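Local structure of VP1 (Polyomavirus HPyV6, 4PCG) at residues 52-64 / 167-179. The protein forms the pentamers of the viral capsid as its major coat protein, its jelly-roll core probably also mediating attachment to host cells. Sequence-based numbering, arbitrary orientation.
Sequences TLDAGSSLCYTLA and VTAANFPIEIWSA. With NA (sodium ion), chain L.
Cys60 and Pro173 face each other as a single antiparallel, non-hydrogen-bonded pair (CA to CA 4.0 Å). Bonds from Ile174 N to Leu59 O (164° at the hydrogen) and from Tyr61 N to Phe172 O, both 3.0 Å, flank it. Proline fits because, in such a pair, the N-H it lacks would not have pointed at 59-61. Tyr61 makes the largest single contribution. With CG anti to its own carbonyl carbon (chi1 -72°), its side chain crosses those of Phe172 and Trp177 at about a right angle, and OH donates to Trp177 O (2.7 Å) at the ring edge; a water links this hydroxyl to Ala179 N. Beta-branched Ile174 sets CG2 squarely over one ring face, a CH-pi contact 4.0 Å from the centroid, while its CD1 meets Leu59 CD2. In the jelly-roll subunit this joins the loop before strand 62-67 to the loop entering strand 177-179, and Phe120 packs edge-to-face with Tyr61. Buried Glu175 suits its place by having two acceptors: OE2 takes two waters and lies 3.0 Å from Ser58 OG, and OE1 bonds Tyr47 OH. Apolar Leu53 packs alongside, CD2 against OE1 and CD1 on Ile176 CG1 (3.7 Å), beside the sodium ion held by Thr52 O and Asp54 OD2, with Thr48 and Thr50 completing the protein ligands.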
ATOM      1  N   THR B  52       2.577  32.638  10.781  1.00 31.04           N
ATOM      2  CA  THR B  52       3.835  32.506  11.537  1.00 30.97           C
ATOM      3  C   THR B  52       3.880  31.147  12.163  1.00 27.46           C
ATOM      4  O   THR B  52       2.898  30.700  12.769  1.00 24.97           O
ATOM      5  CB  THR B  52       3.951  33.587  12.647  1.00 29.47           C
ATOM      6  OG1 THR B  52       3.967  34.853  12.040  1.00 29.28           O
ATOM      7  CG2 THR B  52       5.247  33.441  13.471  1.00 33.50           C
ATOM      8  N   LEU B  53       5.006  30.456  11.985  1.00 24.79           N
ATOM      9  CA  LEU B  53       5.259  29.210  12.671  1.00 23.57           C
ATOM     10  C   LEU B  53       5.724  29.538  14.073  1.00 24.46           C
ATOM     11  O   LEU B  53       6.743  30.233  14.235  1.00 24.35           O
ATOM     12  CB  LEU B  53       6.375  28.394  11.989  1.00 26.45           C
ATOM     13  CG  LEU B  53       6.055  27.716  10.675  1.00 34.51           C
ATOM     14  CD1 LEU B  53       7.304  26.997  10.174  1.00 38.51           C
ATOM     15  CD2 LEU B  53       4.909  26.735  10.831  1.00 39.02           C
ATOM     16  N   ASP B  54       4.995  29.027  15.065  1.00 22.32           N
ATOM     17  CA  ASP B  54       5.112  29.497  16.438  1.00 24.17           C
ATOM     18  C   ASP B  54       5.880  28.490  17.256  1.00 23.15           C
ATOM     19  O   ASP B  54       5.740  27.273  17.077  1.00 22.30           O
ATOM     20  CB  ASP B  54       3.731  29.742  17.062  1.00 25.87           C
ATOM     21  CG  ASP B  54       2.895  30.730  16.268  1.00 29.78           C
ATOM     22  OD1 ASP B  54       3.333  31.880  16.145  1.00 27.74           O
ATOM     23  OD2 ASP B  54       1.793  30.366  15.761  1.00 27.48           O
ATOM     24  N   ALA B  55       6.699  28.994  18.166  1.00 23.56           N
ATOM     25  CA  ALA B  55       7.369  28.114  19.115  1.00 21.95           C
ATOM     26  C   ALA B  55       6.293  27.536  20.042  1.00 24.27           C
ATOM     27  O   ALA B  55       5.362  28.248  20.424  1.00 28.95           O
ATOM     28  CB  ALA B  55       8.382  28.897  19.912  1.00 26.31           C
ATOM     29  N   GLY B  56       6.400  26.254  20.357  1.00 20.86           N
ATOM     30  CA  GLY B  56       5.483  25.612  21.288  1.00 22.44           C
ATOM     31  C   GLY B  56       4.444  24.770  20.577  1.00 20.60           C
ATOM     32  O   GLY B  56       3.943  23.811  21.159  1.00 20.26           O
ATOM     33  N   SER B  57       4.108  25.141  19.335  1.00 19.41           N
ATOM     34  CA  SER B  57       3.105  24.404  18.552  1.00 20.39           C
ATOM     35  C   SER B  57       3.704  23.659  17.361  1.00 18.54           C
ATOM     36  O   SER B  57       3.061  22.788  16.807  1.00 18.11           O
ATOM     37  CB  SER B  57       1.975  25.323  18.088  1.00 20.81           C
ATOM     38  OG  SER B  57       2.464  26.359  17.266  1.00 22.80           O
ATOM     39  N   SER B  58       4.931  24.002  16.981  1.00 17.80           N
ATOM     40  CA  SER B  58       5.597  23.354  15.847  1.00 18.85           C
ATOM     41  C   SER B  58       6.607  22.333  16.390  1.00 19.74           C
ATOM     42  O   SER B  58       7.443  22.644  17.259  1.00 19.75           O
ATOM     43  CB  SER B  58       6.267  24.397  14.958  1.00 23.19           C
ATOM     44  OG  SER B  58       5.294  25.014  14.105  1.00 27.81           O
ATOM     45  N   LEU B  59       6.503  21.110  15.894  1.00 16.23           N
ATOM     46  CA  LEU B  59       7.389  20.040  16.300  1.00 16.10           C
ATOM     47  C   LEU B  59       8.821  20.332  15.794  1.00 15.94           C
ATOM     48  O   LEU B  59       9.023  20.758  14.639  1.00 15.95           O
ATOM     49  CB  LEU B  59       6.905  18.703  15.759  1.00 16.55           C
ATOM     50  CG  LEU B  59       7.637  17.447  16.303  1.00 16.02           C
ATOM     51  CD1 LEU B  59       7.515  17.294  17.803  1.00 19.08           C
ATOM     52  CD2 LEU B  59       7.118  16.174  15.646  1.00 20.28           C
ATOM     53  N   CYS B  60       9.802  20.157  16.683  1.00 15.85           N
ATOM     54  CA  CYS B  60      11.202  20.317  16.312  1.00 14.83           C
ATOM     55  C   CYS B  60      11.896  18.967  16.351  1.00 15.08           C
ATOM     56  O   CYS B  60      11.422  18.025  16.984  1.00 14.36           O
ATOM     57  CB  CYS B  60      11.903  21.295  17.255  1.00 15.75           C
ATOM     58  SG  CYS B  60      11.243  22.987  17.132  1.00 18.55           S
ATOM     59  N   TYR B  61      13.022  18.867  15.695  1.00 15.52           N
ATOM     60  CA  TYR B  61      13.827  17.647  15.838  1.00 14.86           C
ATOM     61  C   TYR B  61      14.226  17.469  17.300  1.00 14.60           C
ATOM     62  O   TYR B  61      14.474  18.453  18.039  1.00 14.90           O
ATOM     63  CB  TYR B  61      15.092  17.728  14.992  1.00 15.63           C
ATOM     64  CG  TYR B  61      14.910  17.605  13.507  1.00 15.56           C
ATOM     65  CD1 TYR B  61      14.783  16.352  12.906  1.00 14.89           C
ATOM     66  CD2 TYR B  61      14.911  18.711  12.698  1.00 16.47           C
ATOM     67  CE1 TYR B  61      14.655  16.224  11.550  1.00 16.58           C
ATOM     68  CE2 TYR B  61      14.788  18.600  11.328  1.00 20.41           C
ATOM     69  CZ  TYR B  61      14.642  17.341  10.756  1.00 16.72           C
ATOM     70  OH  TYR B  61      14.528  17.258   9.393  1.00 16.56           O
ATOM     71  N   THR B  62      14.293  16.216  17.713  1.00 15.20           N
ATOM     72  CA  THR B  62      14.915  15.861  18.980  1.00 16.31           C
ATOM     73  C   THR B  62      16.306  15.341  18.724  1.00 14.85           C
ATOM     74  O   THR B  62      16.508  14.609  17.778  1.00 16.38           O
ATOM     75  CB  THR B  62      14.119  14.779  19.702  1.00 18.37           C
ATOM     76  OG1 THR B  62      12.786  15.253  19.912  1.00 17.18           O
ATOM     77  CG2 THR B  62      14.782  14.408  21.070  1.00 16.68           C
ATOM     78  N   LEU B  63      17.259  15.765  19.547  1.00 16.10           N
ATOM     79  CA  LEU B  63      18.646  15.309  19.410  1.00 17.16           C
ATOM     80  C   LEU B  63      19.159  14.689  20.720  1.00 18.74           C
ATOM     81  O   LEU B  63      18.823  15.136  21.830  1.00 20.06           O
ATOM     82  CB  LEU B  63      19.541  16.445  18.939  1.00 22.53           C
ATOM     83  CG  LEU B  63      20.006  17.567  19.848  1.00 36.04           C
ATOM     84  CD1 LEU B  63      21.279  17.199  20.610  1.00 40.66           C
ATOM     85  CD2 LEU B  63      20.299  18.804  19.017  1.00 37.06           C
ATOM     86  N   ALA B  64      19.994  13.666  20.593  1.00 16.41           N
ATOM     87  CA  ALA B  64      20.695  13.112  21.735  1.00 17.36           C
ATOM     88  C   ALA B  64      22.115  12.889  21.284  1.00 17.77           C
ATOM     89  O   ALA B  64      22.336  12.367  20.194  1.00 20.60           O
ATOM     90  CB  ALA B  64      20.044  11.804  22.195  1.00 19.60           C
ATOM     91  N   VAL B 167      21.841  20.338  13.053  1.00 17.05           N
ATOM     92  CA  VAL B 167      20.930  20.245  14.177  1.00 15.70           C
ATOM     93  C   VAL B 167      21.704  20.012  15.484  1.00 15.08           C
ATOM     94  O   VAL B 167      22.077  18.899  15.826  1.00 17.18           O
ATOM     95  CB  VAL B 167      19.835  19.206  13.934  1.00 17.33           C
ATOM     96  CG1 VAL B 167      18.886  19.159  15.124  1.00 16.88           C
ATOM     97  CG2 VAL B 167      19.070  19.544  12.670  1.00 17.70           C
ATOM     98  N   THR B 168      21.971  21.106  16.192  1.00 15.07           N
ATOM     99  CA  THR B 168      22.762  21.080  17.393  1.00 20.00           C
ATOM    100  C   THR B 168      22.000  21.633  18.588  1.00 22.98           C
ATOM    101  O   THR B 168      22.572  21.820  19.649  1.00 21.91           O
ATOM    102  CB  THR B 168      24.025  21.907  17.191  1.00 22.95           C
ATOM    103  OG1 THR B 168      23.665  23.255  16.878  1.00 27.24           O
ATOM    104  CG2 THR B 168      24.856  21.348  16.032  1.00 21.30           C
ATOM    105  N   ALA B 169      20.716  21.917  18.411  1.00 17.69           N
ATOM    106  CA  ALA B 169      19.914  22.502  19.492  1.00 18.58           C
ATOM    107  C   ALA B 169      18.473  22.034  19.333  1.00 17.96           C
ATOM    108  O   ALA B 169      18.164  21.323  18.398  1.00 18.69           O
ATOM    109  CB  ALA B 169      20.008  24.020  19.457  1.00 22.50           C
ATOM    110  N   ALA B 170      17.629  22.457  20.266  1.00 17.55           N
ATOM    111  CA  ALA B 170      16.270  21.953  20.427  1.00 19.81           C
ATOM    112  C   ALA B 170      15.255  22.698  19.560  1.00 17.80           C
ATOM    113  O   ALA B 170      14.086  22.324  19.539  1.00 18.39           O
ATOM    114  CB  ALA B 170      15.845  22.072  21.898  1.00 18.62           C
ATOM    115  N   ASN B 171      15.674  23.703  18.811  1.00 16.52           N
ATOM    116  CA  ASN B 171      14.703  24.594  18.168  1.00 16.10           C
ATOM    117  C   ASN B 171      14.739  24.631  16.630  1.00 15.34           C
ATOM    118  O   ASN B 171      14.562  25.685  16.036  1.00 17.67           O
ATOM    119  CB  ASN B 171      14.820  25.988  18.781  1.00 16.98           C
ATOM    120  CG  ASN B 171      16.147  26.649  18.503  1.00 17.35           C
ATOM    121  OD1 ASN B 171      17.160  25.967  18.218  1.00 18.66           O
ATOM    122  ND2 ASN B 171      16.156  27.976  18.540  1.00 19.91           N
ATOM    123  N   PHE B 172      14.972  23.472  16.015  1.00 14.76           N
ATOM    124  CA  PHE B 172      14.878  23.293  14.564  1.00 13.84           C
ATOM    125  C   PHE B 172      13.518  22.684  14.170  1.00 14.25           C
ATOM    126  O   PHE B 172      13.317  21.480  14.262  1.00 14.67           O
ATOM    127  CB  PHE B 172      16.023  22.424  14.053  1.00 14.75           C
ATOM    128  CG  PHE B 172      17.343  23.115  14.083  1.00 15.81           C
ATOM    129  CD1 PHE B 172      18.091  23.179  15.257  1.00 16.23           C
ATOM    130  CD2 PHE B 172      17.880  23.669  12.921  1.00 16.89           C
ATOM    131  CE1 PHE B 172      19.305  23.840  15.287  1.00 16.70           C
ATOM    132  CE2 PHE B 172      19.113  24.300  12.944  1.00 15.54           C
ATOM    133  CZ  PHE B 172      19.829  24.376  14.126  1.00 15.65           C
ATOM    134  N   PRO B 173      12.589  23.536  13.704  1.00 14.46           N
ATOM    135  CA  PRO B 173      11.278  22.994  13.325  1.00 15.12           C
ATOM    136  C   PRO B 173      11.326  22.136  12.095  1.00 15.59           C
ATOM    137  O   PRO B 173      11.955  22.493  11.079  1.00 15.16           O
ATOM    138  CB  PRO B 173      10.406  24.249  13.116  1.00 15.01           C
ATOM    139  CG  PRO B 173      11.357  25.374  12.892  1.00 18.02           C
ATOM    140  CD  PRO B 173      12.627  25.001  13.644  1.00 15.53           C
ATOM    141  N   ILE B 174      10.625  21.014  12.151  1.00 14.86           N
ATOM    142  CA  ILE B 174      10.544  20.150  10.978  1.00 14.55           C
ATOM    143  C   ILE B 174       9.781  20.773   9.813  1.00 16.77           C
ATOM    144  O   ILE B 174       9.914  20.315   8.674  1.00 14.77           O
ATOM    145  CB  ILE B 174       9.990  18.747  11.304  1.00 15.48           C
ATOM    146  CG1 ILE B 174       8.505  18.835  11.712  1.00 15.09           C
ATOM    147  CG2 ILE B 174      10.836  18.070  12.367  1.00 19.43           C
ATOM    148  CD1 ILE B 174       7.866  17.471  11.997  1.00 18.15           C
ATOM    149  N   GLU B 175       8.991  21.820  10.051  1.00 14.02           N
ATOM    150  CA  GLU B 175       8.302  22.451   8.961  1.00 15.07           C
ATOM    151  C   GLU B 175       9.217  23.362   8.136  1.00 17.45           C
ATOM    152  O   GLU B 175       8.757  23.972   7.180  1.00 18.25           O
ATOM    153  CB  GLU B 175       7.086  23.219   9.490  1.00 16.09           C
ATOM    154  CG  GLU B 175       5.950  22.299   9.889  1.00 17.60           C
ATOM    155  CD  GLU B 175       4.947  23.000  10.798  1.00 20.21           C
ATOM    156  OE1 GLU B 175       4.093  23.756  10.271  1.00 19.17           O
ATOM    157  OE2 GLU B 175       5.019  22.807  12.039  1.00 20.66           O
ATOM    158  N   ILE B 176      10.503  23.435   8.510  1.00 16.36           N
ATOM    159  CA  ILE B 176      11.506  24.275   7.859  1.00 16.67           C
ATOM    160  C   ILE B 176      12.745  23.484   7.406  1.00 15.66           C
ATOM    161  O   ILE B 176      13.254  23.735   6.307  1.00 16.18           O
ATOM    162  CB  ILE B 176      11.944  25.412   8.820  1.00 16.84           C
ATOM    163  CG1 ILE B 176      10.766  26.390   9.087  1.00 16.44           C
ATOM    164  CG2 ILE B 176      13.136  26.173   8.282  1.00 19.40           C
ATOM    165  CD1 ILE B 176      10.349  27.194   7.865  1.00 17.86           C
ATOM    166  N   TRP B 177      13.220  22.566   8.255  1.00 13.57           N
ATOM    167  CA  TRP B 177      14.542  21.954   8.101  1.00 13.28           C
ATOM    168  C   TRP B 177      14.484  20.513   7.623  1.00 14.15           C
ATOM    169  O   TRP B 177      13.961  19.640   8.324  1.00 16.24           O
ATOM    170  CB  TRP B 177      15.333  22.025   9.420  1.00 13.91           C
ATOM    171  CG  TRP B 177      15.571  23.452   9.888  1.00 16.25           C
ATOM    172  CD1 TRP B 177      14.792  24.164  10.759  1.00 16.66           C
ATOM    173  CD2 TRP B 177      16.618  24.353   9.465  1.00 18.23           C
ATOM    174  NE1 TRP B 177      15.300  25.436  10.920  1.00 16.58           N
ATOM    175  CE2 TRP B 177      16.415  25.572  10.134  1.00 16.36           C
ATOM    176  CE3 TRP B 177      17.725  24.234   8.611  1.00 14.97           C
ATOM    177  CZ2 TRP B 177      17.255  26.679   9.954  1.00 16.39           C
ATOM    178  CZ3 TRP B 177      18.550  25.332   8.441  1.00 17.16           C
ATOM    179  CH2 TRP B 177      18.315  26.529   9.103  1.00 17.92           C
ATOM    180  N   SER B 178      15.082  20.270   6.459  1.00 15.64           N
ATOM    181  CA  SER B 178      15.155  18.944   5.819  0.50 14.68           C
ATOM    182  C   SER B 178      16.603  18.421   5.866  1.00 17.37           C
ATOM    183  O   SER B 178      17.540  19.204   5.703  1.00 14.35           O
ATOM    184  CB  SER B 178      14.705  19.062   4.359  0.50 15.33           C
ATOM    185  OG  SER B 178      14.598  17.802   3.694  0.50 15.47           O
ATOM    186  N   ALA B 179      16.768  17.106   6.040  1.00 14.44           N
ATOM    187  CA  ALA B 179      18.102  16.465   5.930  1.00 15.63           C
ATOM    188  C   ALA B 179      18.755  16.827   4.606  1.00 14.87           C
ATOM    189  O   ALA B 179      18.111  16.897   3.581  1.00 16.77           O
ATOM    190  CB  ALA B 179      17.983  14.956   6.060  1.00 16.64           C
TER
HETATM  191 NA    NA L 303       0.702  30.082  13.681  1.00 27.41          NA
HETATM  192  O   HOH W   1       7.693  22.289  12.676  1.00 16.24           O
HETATM  193  O   HOH W   2       4.740  20.511  13.538  1.00 19.39           O
HETATM  194  O   HOH W   3      14.547  15.641   6.976  1.00 15.05           O
HETATM  195  O   HOH W   4      15.712  20.757  17.005  1.00 15.82           O
HETATM  196  O   HOH W   5       1.184  27.826  13.361  1.00 26.01           O